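Local coordinates for protein putative O-GlcNAcase nagJ (Clostridium perfringens, PDB 6PV5) that probably removes terminal N-acetylhexosamine from glycans, as a family 84 glycoside hydrolase represented here by its N-terminal, catalytic and post-catalytic helical parts, at residues D71-E76 with E255-F260; D207-Y212 with I250-E255; Y215-Y220 with I447-G452; Y220-K225 with D244-L249. One frame throughout, in Å; residues are numbered along the deposited sequence.

In the fold
The four contacts run from a domain boundary into the wall of the catalytic (beta/alpha)8 barrel. Contact 1 is partly buried. It joins the N-terminal domain to the turn between helix 243-255 and strand 259-264, through a salt bridge and a tyrosine face. Contacts 2, 3 and 4 are buried and lie within the barrel domain. Contacts 2 and 4 both use helix 243-255: contact 2 packs it on helix 202-214 through methyl groups, and contact 4 packs it on strand 219-222 with an added arginine-tyrosine hydrogen bond. Contact 3 lies closest to the chain's centre and is apolar. It brings the loop leading into strand 219-222 against helix 446-457.

Contact 1 of 4, residues D71-E76 with E255-F260; sequences DTYAFE and ENKVDF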
loop_
_atom_site.group_PDB
_atom_site.type_symbol
_atom_site.label_atom_id
_atom_site.label_comp_id
_atom_site.label_asym_id
_atom_site.label_seq_id
_atom_site.Cartn_x
_atom_site.Cartn_y
_atom_site.Cartn_z
ATOM N N ASP A 71 9.602 16.492 -19.139
ATOM C CA ASP A 71 8.260 16.413 -18.576
ATOM C C ASP A 71 8.003 17.623 -17.686
ATOM O O ASP A 71 8.788 17.896 -16.779
ATOM C CB ASP A 71 8.042 15.121 -17.779
ATOM C CG ASP A 71 6.752 15.103 -16.961
ATOM O OD1 ASP A 71 5.650 15.001 -17.561
ATOM O OD2 ASP A 71 6.853 15.206 -15.730
ATOM N N THR A 72 6.892 18.322 -17.951
ATOM C CA THR A 72 6.468 19.463 -17.153
ATOM C C THR A 72 6.711 19.171 -15.674
ATOM O O THR A 72 7.400 19.930 -14.993
ATOM C CB THR A 72 5.002 19.830 -17.423
ATOM N N TYR A 73 6.177 18.036 -15.206
ATOM C CA TYR A 73 6.127 17.745 -13.783
ATOM C C TYR A 73 7.506 17.341 -13.268
ATOM O O TYR A 73 7.995 17.925 -12.304
ATOM C CB TYR A 73 5.022 16.734 -13.490
ATOM C CG TYR A 73 3.651 17.144 -13.962
ATOM C CD1 TYR A 73 2.940 16.345 -14.851
ATOM C CD2 TYR A 73 3.058 18.318 -13.524
ATOM C CE1 TYR A 73 1.672 16.694 -15.288
ATOM C CE2 TYR A 73 1.789 18.682 -13.955
ATOM C CZ TYR A 73 1.097 17.870 -14.841
ATOM O OH TYR A 73 -0.149 18.215 -15.270
ATOM N N ALA A 74 8.147 16.374 -13.934
ATOM C CA ALA A 74 9.497 15.986 -13.560
ATOM C C ALA A 74 10.361 17.235 -13.387
ATOM O O ALA A 74 11.153 17.309 -12.448
ATOM C CB ALA A 74 10.077 15.045 -14.584
ATOM N N PHE A 75 10.163 18.214 -14.289
ATOM C CA PHE A 75 10.950 19.439 -14.354
ATOM C C PHE A 75 10.574 20.400 -13.224
ATOM O O PHE A 75 11.453 20.900 -12.524
ATOM C CB PHE A 75 10.815 20.100 -15.729
ATOM C CG PHE A 75 11.903 21.094 -16.048
ATOM C CD1 PHE A 75 13.074 20.688 -16.673
ATOM C CD2 PHE A 75 11.764 22.432 -15.713
ATOM C CE1 PHE A 75 14.077 21.599 -16.964
ATOM C CE2 PHE A 75 12.771 23.342 -15.997
ATOM C CZ PHE A 75 13.925 22.925 -16.625
ATOM N N GLU A 76 9.268 20.663 -13.066
ATOM C CA GLU A 76 8.760 21.507 -11.997
ATOM C C GLU A 76 9.163 20.941 -10.633
ATOM O O GLU A 76 9.375 21.704 -9.692
ATOM C CB GLU A 76 7.245 21.679 -12.123
ATOM N N GLU A 255 -0.803 15.438 -11.830
ATOM C CA GLU A 255 0.454 16.082 -11.479
ATOM C C GLU A 255 1.401 15.108 -10.782
ATOM O O GLU A 255 2.603 15.355 -10.754
ATOM C CB GLU A 255 0.204 17.314 -10.616
ATOM C CG GLU A 255 -0.490 18.419 -11.386
ATOM C CD GLU A 255 -1.065 19.529 -10.532
ATOM O OE1 GLU A 255 -0.474 19.806 -9.469
ATOM O OE2 GLU A 255 -2.105 20.104 -10.933
ATOM N N ASN A 256 0.862 13.995 -10.258
ATOM C CA ASN A 256 1.649 13.085 -9.431
ATOM C C ASN A 256 2.007 11.789 -10.162
ATOM O O ASN A 256 2.654 10.911 -9.585
ATOM C CB ASN A 256 0.977 12.843 -8.078
ATOM C CG ASN A 256 1.232 13.994 -7.130
ATOM O OD1 ASN A 256 2.343 14.158 -6.640
ATOM N ND2 ASN A 256 0.222 14.808 -6.893
ATOM N N LYS A 257 1.610 11.694 -11.439
ATOM C CA LYS A 257 1.853 10.518 -12.256
ATOM C C LYS A 257 1.077 9.350 -11.669
ATOM O O LYS A 257 1.544 8.216 -11.675
ATOM C CB LYS A 257 3.349 10.217 -12.389
ATOM C CG LYS A 257 4.158 11.274 -13.136
ATOM C CD LYS A 257 3.603 11.631 -14.504
ATOM C CE LYS A 257 4.579 12.420 -15.351
ATOM N NZ LYS A 257 3.916 12.960 -16.560
ATOM N N VAL A 258 -0.126 9.653 -11.184
ATOM C CA VAL A 258 -1.000 8.649 -10.615
ATOM C C VAL A 258 -2.232 8.572 -11.496
ATOM O O VAL A 258 -2.939 9.561 -11.631
ATOM C CB VAL A 258 -1.394 8.984 -9.159
ATOM C CG1 VAL A 258 -2.479 8.060 -8.648
ATOM C CG2 VAL A 258 -0.198 8.994 -8.219
ATOM N N ASP A 259 -2.486 7.391 -12.071
ATOM C CA ASP A 259 -3.705 7.185 -12.838
ATOM C C ASP A 259 -4.913 7.230 -11.918
ATOM O O ASP A 259 -5.052 6.397 -11.019
ATOM C CB ASP A 259 -3.726 5.848 -13.591
ATOM C CG ASP A 259 -2.716 5.801 -14.716
ATOM O OD1 ASP A 259 -2.568 6.834 -15.408
ATOM O OD2 ASP A 259 -2.086 4.740 -14.892
ATOM N N PHE A 260 -5.790 8.205 -12.179
ATOM C CA PHE A 260 -7.089 8.218 -11.555
ATOM C C PHE A 260 -7.960 7.233 -12.317
ATOM O O PHE A 260 -8.305 7.475 -13.475
ATOM C CB PHE A 260 -7.701 9.623 -11.573
ATOM C CG PHE A 260 -8.975 9.736 -10.781
ATOM C CD1 PHE A 260 -10.194 9.415 -11.340
ATOM C CD2 PHE A 260 -8.957 10.195 -9.475
ATOM C CE1 PHE A 260 -11.364 9.535 -10.608
ATOM C CE2 PHE A 260 -10.121 10.300 -8.735
ATOM C CZ PHE A 260 -11.329 9.989 -9.306
#
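The charged part of this contact is a salt bridge between D71 and K257. K257 NZ lies 2.9 Å from D71 OD1 and meets it from above the carboxylate plane, 45° out of it. The lysine chain bends at its second torsion (chi2 -53°) and then runs nearly extended to the acid. The other oxygen of D71 serves its own helix. It accepts from A74 N on the anti side, so D71 is the N-cap of helix 72-82. One carboxylate thus caps a helix and pairs with a lysine of the other segment.

The second part is aromatic. The backbone of E255 lies over one face of the Y73 ring, with E255 CA 3.8 Å from the ring centroid in a CH-pi contact. E255 CG reaches the same ring at Y73 CE2, 3.4 Å away. K257 NZ sits at the ring edge, in its plane, 3.9 Å from Y73 CD1.

K257 has positive phi and closes a Schellman motif at the end of helix 243-255. Helix 152-163 packs beside both parts, with F156 touching Y73 and K257. The contact therefore joins the start of helix 72-82 to the turn that leads into barrel strand 259-264.

Contact 2 of 4, residues D207-Y212 with I250-E255; sequences DQIKMY and IKTANE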
loop_
_atom_site.group_PDB
_atom_site.type_symbol
_atom_site.label_atom_id
_atom_site.label_comp_id
_atom_site.label_asym_id
_atom_site.label_seq_id
_atom_site.Cartn_x
_atom_site.Cartn_y
_atom_site.Cartn_z
ATOM N N ASP A 207 -4.280 13.990 0.022
ATOM C CA ASP A 207 -3.096 13.655 0.794
ATOM C C ASP A 207 -2.599 12.275 0.357
ATOM O O ASP A 207 -1.418 12.086 0.121
ATOM C CB ASP A 207 -3.411 13.742 2.289
ATOM C CG ASP A 207 -2.257 13.263 3.141
ATOM O OD1 ASP A 207 -1.206 13.920 3.121
ATOM O OD2 ASP A 207 -2.413 12.209 3.779
ATOM N N GLN A 208 -3.511 11.311 0.203
ATOM C CA GLN A 208 -3.103 9.980 -0.248
ATOM C C GLN A 208 -2.437 10.032 -1.632
ATOM O O GLN A 208 -1.348 9.481 -1.835
ATOM C CB GLN A 208 -4.289 9.013 -0.200
ATOM C CG GLN A 208 -4.658 8.620 1.220
ATOM C CD GLN A 208 -3.897 7.431 1.765
ATOM O OE1 GLN A 208 -3.317 6.632 1.017
ATOM N NE2 GLN A 208 -3.896 7.309 3.087
ATOM N N ILE A 209 -3.072 10.721 -2.586
ATOM C CA ILE A 209 -2.541 10.787 -3.943
ATOM C C ILE A 209 -1.107 11.309 -3.958
ATOM O O ILE A 209 -0.261 10.762 -4.665
ATOM C CB ILE A 209 -3.466 11.590 -4.874
ATOM C CG1 ILE A 209 -4.760 10.825 -5.153
ATOM C CG2 ILE A 209 -2.737 11.949 -6.168
ATOM C CD1 ILE A 209 -5.892 11.703 -5.630
ATOM N N LYS A 210 -0.819 12.347 -3.165
ATOM C CA LYS A 210 0.524 12.909 -3.135
ATOM C C LYS A 210 1.517 11.874 -2.615
ATOM O O LYS A 210 2.666 11.834 -3.060
ATOM C CB LYS A 210 0.591 14.165 -2.256
ATOM N N MET A 211 1.078 11.063 -1.639
ATOM C CA MET A 211 1.950 10.056 -1.058
ATOM C C MET A 211 2.268 8.989 -2.114
ATOM O O MET A 211 3.386 8.477 -2.164
ATOM C CB MET A 211 1.304 9.407 0.177
ATOM C CG MET A 211 2.219 8.401 0.835
ATOM S SD MET A 211 1.444 7.517 2.227
ATOM C CE MET A 211 0.407 6.332 1.375
ATOM N N TYR A 212 1.289 8.660 -2.964
ATOM C CA TYR A 212 1.495 7.647 -3.992
ATOM C C TYR A 212 2.604 8.036 -4.970
ATOM O O TYR A 212 3.479 7.220 -5.269
ATOM C CB TYR A 212 0.197 7.370 -4.742
ATOM C CG TYR A 212 -0.958 6.988 -3.856
ATOM C CD1 TYR A 212 -0.756 6.472 -2.580
ATOM C CD2 TYR A 212 -2.263 7.117 -4.302
ATOM C CE1 TYR A 212 -1.823 6.125 -1.765
ATOM C CE2 TYR A 212 -3.334 6.769 -3.492
ATOM C CZ TYR A 212 -3.114 6.267 -2.217
ATOM O OH TYR A 212 -4.173 5.926 -1.417
ATOM N N ILE A 250 -8.536 14.552 -9.951
ATOM C CA ILE A 250 -7.948 14.131 -11.221
ATOM C C ILE A 250 -6.685 14.939 -11.499
ATOM O O ILE A 250 -5.625 14.369 -11.784
ATOM C CB ILE A 250 -8.990 14.187 -12.355
ATOM C CG1 ILE A 250 -10.202 13.321 -12.010
ATOM C CG2 ILE A 250 -8.378 13.780 -13.687
ATOM C CD1 ILE A 250 -11.478 13.699 -12.749
ATOM N N LYS A 251 -6.768 16.263 -11.308
ATOM C CA LYS A 251 -5.616 17.120 -11.548
ATOM C C LYS A 251 -4.472 16.751 -10.602
ATOM O O LYS A 251 -3.316 16.634 -11.025
ATOM C CB LYS A 251 -5.975 18.614 -11.510
ATOM N N THR A 252 -4.792 16.549 -9.318
ATOM C CA THR A 252 -3.733 16.208 -8.375
ATOM C C THR A 252 -3.111 14.866 -8.759
ATOM O O THR A 252 -1.898 14.684 -8.637
ATOM C CB THR A 252 -4.223 16.219 -6.920
ATOM O OG1 THR A 252 -4.821 17.487 -6.668
ATOM C CG2 THR A 252 -3.133 15.957 -5.902
ATOM N N ALA A 253 -3.947 13.929 -9.224
ATOM C CA ALA A 253 -3.429 12.626 -9.627
ATOM C C ALA A 253 -2.508 12.781 -10.836
ATOM O O ALA A 253 -1.398 12.237 -10.869
ATOM C CB ALA A 253 -4.572 11.676 -9.877
ATOM N N ASN A 254 -2.959 13.576 -11.814
ATOM C CA ASN A 254 -2.184 13.826 -13.025
ATOM C C ASN A 254 -0.820 14.411 -12.682
ATOM O O ASN A 254 0.204 13.953 -13.179
ATOM C CB ASN A 254 -2.918 14.754 -13.998
ATOM C CG ASN A 254 -4.171 14.138 -14.588
ATOM O OD1 ASN A 254 -4.389 12.930 -14.506
ATOM N ND2 ASN A 254 -5.000 14.965 -15.203
ATOM N N GLU A 255 -0.803 15.438 -11.830
ATOM C CA GLU A 255 0.454 16.082 -11.479
ATOM C C GLU A 255 1.401 15.108 -10.782
ATOM O O GLU A 255 2.603 15.355 -10.754
ATOM C CB GLU A 255 0.204 17.314 -10.616
ATOM C CG GLU A 255 -0.490 18.419 -11.386
ATOM C CD GLU A 255 -1.065 19.529 -10.532
ATOM O OE1 GLU A 255 -0.474 19.806 -9.469
ATOM O OE2 GLU A 255 -2.105 20.104 -10.933
#
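I209 of helix 202-214 meets T252 and A253 of helix 243-255 through one methyl group. That group is CG2, and the close packing of the contact centres on it. I209 CG2 comes within 3.6 Å of A253 CA and 4.1 Å of A253 CB. The T252 methyl CG2 touches I209 CG2 from another direction, at 4.0 Å. The carbonyl oxygen T252 O also lies near I209 CG2, 3.8 Å away. I209 CG2 lies anti to its own backbone N, which directs it at the neighbouring helix. The other branch turns elsewhere: I209 CD1 reaches L249 and the ring of Y220. The helices come near enough for the I209 and A253 CA atoms to be 6.0 Å apart. The small side chain of A253 suits this spacing.

The T252 side is less enclosed. T252 is only partly buried, and so is K210 on the facing helix. K210 is modelled only to CB, which is 5.5 Å from T252 CG2. T252 OG1 bonds back to E248 O, and T252 O accepts from N256 ND2. At the inner side, A253 and I250 pack on F260 of strand 259-264. Y212, one turn after I209, packs on Y220 of strand 219-222, and Y212 OH donates to Q208 OE1 (2.7 Å).

The contact between the helices is therefore purely van der Waals. It rests on methyl packing and shape, with no polar or charged pair between the two segments, while the hydroxyl of T252 is satisfied within its own helix.

Contact 3 of 4, residues Y215-Y220 with I447-G452; sequences YKMNAY and ISTLTG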
loop_
_atom_site.group_PDB
_atom_site.type_symbol
_atom_site.label_atom_id
_atom_site.label_comp_id
_atom_site.label_asym_id
_atom_site.label_seq_id
_atom_site.Cartn_x
_atom_site.Cartn_y
_atom_site.Cartn_z
ATOM N N TYR A 215 6.106 7.808 -3.655
ATOM C CA TYR A 215 6.658 6.479 -3.444
ATOM C C TYR A 215 6.420 5.576 -4.656
ATOM O O TYR A 215 6.544 4.352 -4.558
ATOM C CB TYR A 215 6.192 5.935 -2.089
ATOM C CG TYR A 215 6.767 6.763 -0.970
ATOM C CD1 TYR A 215 8.102 6.635 -0.639
ATOM C CD2 TYR A 215 6.012 7.723 -0.308
ATOM C CE1 TYR A 215 8.672 7.399 0.362
ATOM C CE2 TYR A 215 6.574 8.510 0.689
ATOM C CZ TYR A 215 7.910 8.345 1.021
ATOM O OH TYR A 215 8.522 9.088 1.979
ATOM N N LYS A 216 6.076 6.209 -5.787
ATOM C CA LYS A 216 6.091 5.600 -7.109
ATOM C C LYS A 216 4.955 4.589 -7.255
ATOM O O LYS A 216 5.081 3.641 -8.027
ATOM C CB LYS A 216 7.458 4.985 -7.436
ATOM C CG LYS A 216 8.661 5.919 -7.315
ATOM C CD LYS A 216 9.954 5.270 -7.715
ATOM C CE LYS A 216 11.150 6.186 -7.566
ATOM N NZ LYS A 216 11.848 5.990 -6.272
ATOM N N MET A 217 3.841 4.815 -6.547
ATOM C CA MET A 217 2.610 4.103 -6.855
ATOM C C MET A 217 1.857 4.900 -7.911
ATOM O O MET A 217 1.676 6.098 -7.758
ATOM C CB MET A 217 1.706 3.955 -5.631
ATOM C CG MET A 217 2.424 3.380 -4.417
ATOM S SD MET A 217 1.250 2.889 -3.108
ATOM C CE MET A 217 0.651 1.333 -3.769
ATOM N N ASN A 218 1.348 4.208 -8.936
ATOM C CA ASN A 218 1.002 4.878 -10.178
ATOM C C ASN A 218 -0.499 4.846 -10.409
ATOM O O ASN A 218 -0.936 5.218 -11.485
ATOM C CB ASN A 218 1.789 4.309 -11.369
ATOM C CG ASN A 218 1.469 2.863 -11.713
ATOM O OD1 ASN A 218 0.664 2.207 -11.046
ATOM N ND2 ASN A 218 2.081 2.353 -12.773
ATOM N N ALA A 219 -1.298 4.388 -9.431
ATOM C CA ALA A 219 -2.731 4.434 -9.664
ATOM C C ALA A 219 -3.528 4.560 -8.369
ATOM O O ALA A 219 -3.163 4.012 -7.335
ATOM C CB ALA A 219 -3.177 3.215 -10.439
ATOM N N TYR A 220 -4.673 5.227 -8.485
ATOM C CA TYR A 220 -5.657 5.305 -7.430
ATOM C C TYR A 220 -7.004 4.902 -8.002
ATOM O O TYR A 220 -7.523 5.566 -8.895
ATOM C CB TYR A 220 -5.676 6.726 -6.849
ATOM C CG TYR A 220 -6.871 7.055 -5.995
ATOM C CD1 TYR A 220 -7.131 6.354 -4.824
ATOM C CD2 TYR A 220 -7.741 8.077 -6.348
ATOM C CE1 TYR A 220 -8.238 6.642 -4.045
ATOM C CE2 TYR A 220 -8.844 8.391 -5.570
ATOM C CZ TYR A 220 -9.091 7.674 -4.411
ATOM O OH TYR A 220 -10.174 7.977 -3.632
ATOM N N ILE A 447 1.469 3.119 6.863
ATOM C CA ILE A 447 2.591 2.217 7.049
ATOM C C ILE A 447 2.465 0.992 6.145
ATOM O O ILE A 447 3.395 0.709 5.382
ATOM C CB ILE A 447 2.871 1.886 8.536
ATOM C CG1 ILE A 447 3.375 3.124 9.287
ATOM C CG2 ILE A 447 3.874 0.746 8.663
ATOM C CD1 ILE A 447 3.016 3.121 10.755
ATOM N N SER A 448 1.318 0.304 6.188
ATOM C CA SER A 448 1.140 -0.892 5.387
ATOM C C SER A 448 1.203 -0.545 3.901
ATOM O O SER A 448 1.898 -1.216 3.150
ATOM C CB SER A 448 -0.139 -1.616 5.748
ATOM O OG SER A 448 -0.180 -1.865 7.151
ATOM N N THR A 449 0.479 0.513 3.492
ATOM C CA THR A 449 0.434 0.959 2.110
ATOM C C THR A 449 1.839 1.217 1.547
ATOM O O THR A 449 2.108 0.894 0.388
ATOM C CB THR A 449 -0.492 2.162 1.919
ATOM O OG1 THR A 449 -1.764 1.817 2.462
ATOM C CG2 THR A 449 -0.708 2.484 0.458
ATOM N N LEU A 450 2.727 1.804 2.349
ATOM C CA LEU A 450 4.064 2.105 1.867
ATOM C C LEU A 450 4.864 0.818 1.667
ATOM O O LEU A 450 5.696 0.764 0.760
ATOM C CB LEU A 450 4.792 3.024 2.852
ATOM C CG LEU A 450 4.329 4.478 2.867
ATOM C CD1 LEU A 450 4.926 5.196 4.066
ATOM C CD2 LEU A 450 4.730 5.182 1.572
ATOM N N THR A 451 4.659 -0.190 2.532
ATOM C CA THR A 451 5.350 -1.458 2.325
ATOM C C THR A 451 4.824 -2.061 1.025
ATOM O O THR A 451 5.577 -2.714 0.304
ATOM C CB THR A 451 5.290 -2.415 3.530
ATOM O OG1 THR A 451 3.939 -2.831 3.740
ATOM C CG2 THR A 451 5.839 -1.829 4.816
ATOM N N GLY A 452 3.539 -1.811 0.748
ATOM C CA GLY A 452 2.909 -2.201 -0.502
ATOM C C GLY A 452 3.553 -1.515 -1.715
ATOM O O GLY A 452 3.691 -2.129 -2.774
#
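L450 lies over one face of the Y215 ring. The leucine methyl CD2 does the touching and sits 3.9 Å from the ring centroid, 30° off the ring normal. It is therefore displaced toward the CD2 side of the ring, where the two CD2 atoms are 3.4 Å apart. The contact is a CH-pi interaction. The two side chains meet at a slant. L450 leaves its helix at an angle to the other segment. CD1 continues the chain (chi2 169°), and the other branch, CD2, is turned to the ring.

M217 and T449 form the second pair. Their side chains cross at about a right angle. The sulfur M217 SD rests 4.1 Å from the methyl T449 CG2. The hydroxyl of T449 is turned back along its own segment, to S445 O just before the helix. The methyl is thus the part left facing M217.

Other elements close in around both pairs. I474 of helix 464-476 touches Y215 and L450, and V191 of strand 188-192 touches M217 and T449.

Strand 188-192 is the first barrel strand, strand 219-222 the second, and helix 446-457 follows the eighth. This packing near the closure of the barrel belongs to the (beta/alpha)8, or TIM-barrel, fold.

Contact 4 of 4, residues Y220-K225 with D244-L249; sequences YIYAPK and DRMKEL
Strand 220-222 and helix 244-249 run nearly antiparallel, at 163°, with their axes 12.5 Å apart. Y222 spans this gap. Its ring points at the helix, with CG placed opposite the backbone N, and meets R245, M246 and L249.

The hydroxyl end meets R245. R245 NH1 donates to Y222 OH at 3.3 Å, with an N-H...O angle of 149°. R245 NH2 makes a second, weak bond to the same oxygen. Y222 OH lies at the edge of the guanidinium group, near its plane. The arginine bends at its third torsion to bring both nitrogens there. D227 OD2 also bonds to Y222 OH and forms a long, weak ion pair with R245 NH2. The phenol oxygen is thus held by two residues in a buried setting, which probably fixes the rotation of the hydroxyl.

Helix 243-255 connects strand 219-222 to the neighbouring parallel strand 259-264. This is a beta-alpha-beta crossover of the TIM barrel, and Y222 lies between its first strand and its helix. F260, from the second strand, meets the Y222 ring with the planes at about 30°. It also packs on M246 and L249.

M246 folds back through two bent torsions. Its sulfur is 4.5 Å from the Y222 ring centroid, an oblique Met-aromatic contact. Its terminal methyl CE lies over one ring face. P224 CG lies over the opposite face, offset toward the rim. L249 CD1 approaches the ring obliquely, 4.1 Å from Y222 CE1.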
loop_
_atom_site.group_PDB
_atom_site.type_symbol
_atom_site.label_atom_id
_atom_site.label_comp_id
_atom_site.label_asym_id
_atom_site.label_seq_id
_atom_site.Cartn_x
_atom_site.Cartn_y
_atom_site.Cartn_z
ATOM N N TYR A 220 -4.673 5.227 -8.485
ATOM C CA TYR A 220 -5.657 5.305 -7.430
ATOM C C TYR A 220 -7.004 4.902 -8.002
ATOM O O TYR A 220 -7.523 5.566 -8.895
ATOM C CB TYR A 220 -5.676 6.726 -6.849
ATOM C CG TYR A 220 -6.871 7.055 -5.995
ATOM C CD1 TYR A 220 -7.131 6.354 -4.824
ATOM C CD2 TYR A 220 -7.741 8.077 -6.348
ATOM C CE1 TYR A 220 -8.238 6.642 -4.045
ATOM C CE2 TYR A 220 -8.844 8.391 -5.570
ATOM C CZ TYR A 220 -9.091 7.674 -4.411
ATOM O OH TYR A 220 -10.174 7.977 -3.632
ATOM N N ILE A 221 -7.576 3.817 -7.472
ATOM C CA ILE A 221 -8.865 3.358 -7.953
ATOM C C ILE A 221 -9.973 3.964 -7.105
ATOM O O ILE A 221 -10.188 3.606 -5.944
ATOM C CB ILE A 221 -8.937 1.817 -8.064
ATOM C CG1 ILE A 221 -7.776 1.261 -8.892
ATOM C CG2 ILE A 221 -10.277 1.390 -8.636
ATOM C CD1 ILE A 221 -7.763 -0.243 -8.990
ATOM N N TYR A 222 -10.695 4.900 -7.721
ATOM C CA TYR A 222 -11.793 5.585 -7.070
ATOM C C TYR A 222 -13.032 4.700 -7.079
ATOM O O TYR A 222 -13.780 4.648 -8.059
ATOM C CB TYR A 222 -11.992 6.956 -7.717
ATOM C CG TYR A 222 -13.056 7.801 -7.073
ATOM C CD1 TYR A 222 -12.778 8.574 -5.951
ATOM C CD2 TYR A 222 -14.344 7.833 -7.585
ATOM C CE1 TYR A 222 -13.760 9.351 -5.351
ATOM C CE2 TYR A 222 -15.333 8.608 -6.997
ATOM C CZ TYR A 222 -15.033 9.388 -5.892
ATOM O OH TYR A 222 -16.017 10.143 -5.310
ATOM N N ALA A 223 -13.259 3.996 -5.970
ATOM C CA ALA A 223 -14.361 3.042 -5.928
ATOM C C ALA A 223 -15.173 3.165 -4.635
ATOM O O ALA A 223 -15.597 2.160 -4.077
ATOM C CB ALA A 223 -13.819 1.644 -6.149
ATOM N N PRO A 224 -15.507 4.387 -4.151
ATOM C CA PRO A 224 -16.087 4.539 -2.819
ATOM C C PRO A 224 -17.496 3.967 -2.794
ATOM O O PRO A 224 -18.364 4.417 -3.548
ATOM C CB PRO A 224 -16.136 6.057 -2.574
ATOM C CG PRO A 224 -15.375 6.683 -3.734
ATOM C CD PRO A 224 -15.419 5.673 -4.865
ATOM N N LYS A 225 -17.707 3.005 -1.885
ATOM C CA LYS A 225 -18.943 2.244 -1.793
ATOM C C LYS A 225 -20.138 3.163 -1.575
ATOM O O LYS A 225 -21.236 2.839 -2.013
ATOM C CB LYS A 225 -18.860 1.154 -0.719
ATOM C CG LYS A 225 -18.266 -0.151 -1.235
ATOM C CD LYS A 225 -17.681 -1.047 -0.178
ATOM C CE LYS A 225 -16.779 -2.113 -0.770
ATOM N NZ LYS A 225 -17.539 -3.104 -1.568
ATOM N N ASP A 244 -15.934 20.338 -9.253
ATOM C CA ASP A 244 -14.689 20.930 -8.789
ATOM C C ASP A 244 -13.977 19.957 -7.849
ATOM O O ASP A 244 -12.752 19.945 -7.761
ATOM C CB ASP A 244 -14.950 22.253 -8.068
ATOM C CG ASP A 244 -15.178 23.435 -8.995
ATOM O OD1 ASP A 244 -15.083 23.248 -10.229
ATOM O OD2 ASP A 244 -15.434 24.540 -8.470
ATOM N N ARG A 245 -14.774 19.156 -7.140
ATOM C CA ARG A 245 -14.266 18.152 -6.217
ATOM C C ARG A 245 -13.480 17.103 -7.009
ATOM O O ARG A 245 -12.334 16.789 -6.688
ATOM C CB ARG A 245 -15.442 17.572 -5.422
ATOM C CG ARG A 245 -15.078 16.426 -4.495
ATOM C CD ARG A 245 -16.263 15.918 -3.703
ATOM N NE ARG A 245 -17.169 14.973 -4.352
ATOM C CZ ARG A 245 -16.844 13.744 -4.761
ATOM N NH1 ARG A 245 -15.599 13.302 -4.649
ATOM N NH2 ARG A 245 -17.768 12.969 -5.308
ATOM N N MET A 246 -14.094 16.614 -8.092
ATOM C CA MET A 246 -13.537 15.524 -8.878
ATOM C C MET A 246 -12.315 15.984 -9.674
ATOM O O MET A 246 -11.311 15.267 -9.722
ATOM C CB MET A 246 -14.620 14.930 -9.785
ATOM C CG MET A 246 -15.714 14.171 -9.024
ATOM S SD MET A 246 -15.139 12.635 -8.168
ATOM C CE MET A 246 -14.081 11.970 -9.454
ATOM N N LYS A 247 -12.358 17.215 -10.220
ATOM C CA LYS A 247 -11.288 17.735 -11.066
ATOM C C LYS A 247 -10.009 17.897 -10.257
ATOM O O LYS A 247 -8.898 17.640 -10.737
ATOM C CB LYS A 247 -11.669 19.095 -11.674
ATOM N N GLU A 248 -10.183 18.357 -9.019
ATOM C CA GLU A 248 -9.056 18.532 -8.123
ATOM C C GLU A 248 -8.379 17.173 -7.890
ATOM O O GLU A 248 -7.159 17.055 -8.006
ATOM C CB GLU A 248 -9.531 19.264 -6.868
ATOM C CG GLU A 248 -8.397 19.638 -5.937
ATOM C CD GLU A 248 -8.802 20.404 -4.689
ATOM O OE1 GLU A 248 -9.922 20.157 -4.166
ATOM O OE2 GLU A 248 -7.987 21.247 -4.238
ATOM N N LEU A 249 -9.180 16.134 -7.633
ATOM C CA LEU A 249 -8.650 14.776 -7.520
ATOM C C LEU A 249 -7.874 14.412 -8.787
ATOM O O LEU A 249 -6.685 14.078 -8.709
ATOM C CB LEU A 249 -9.791 13.785 -7.264
ATOM C CG LEU A 249 -10.370 13.777 -5.848
ATOM C CD1 LEU A 249 -11.525 12.794 -5.724
ATOM C CD2 LEU A 249 -9.302 13.461 -4.815
#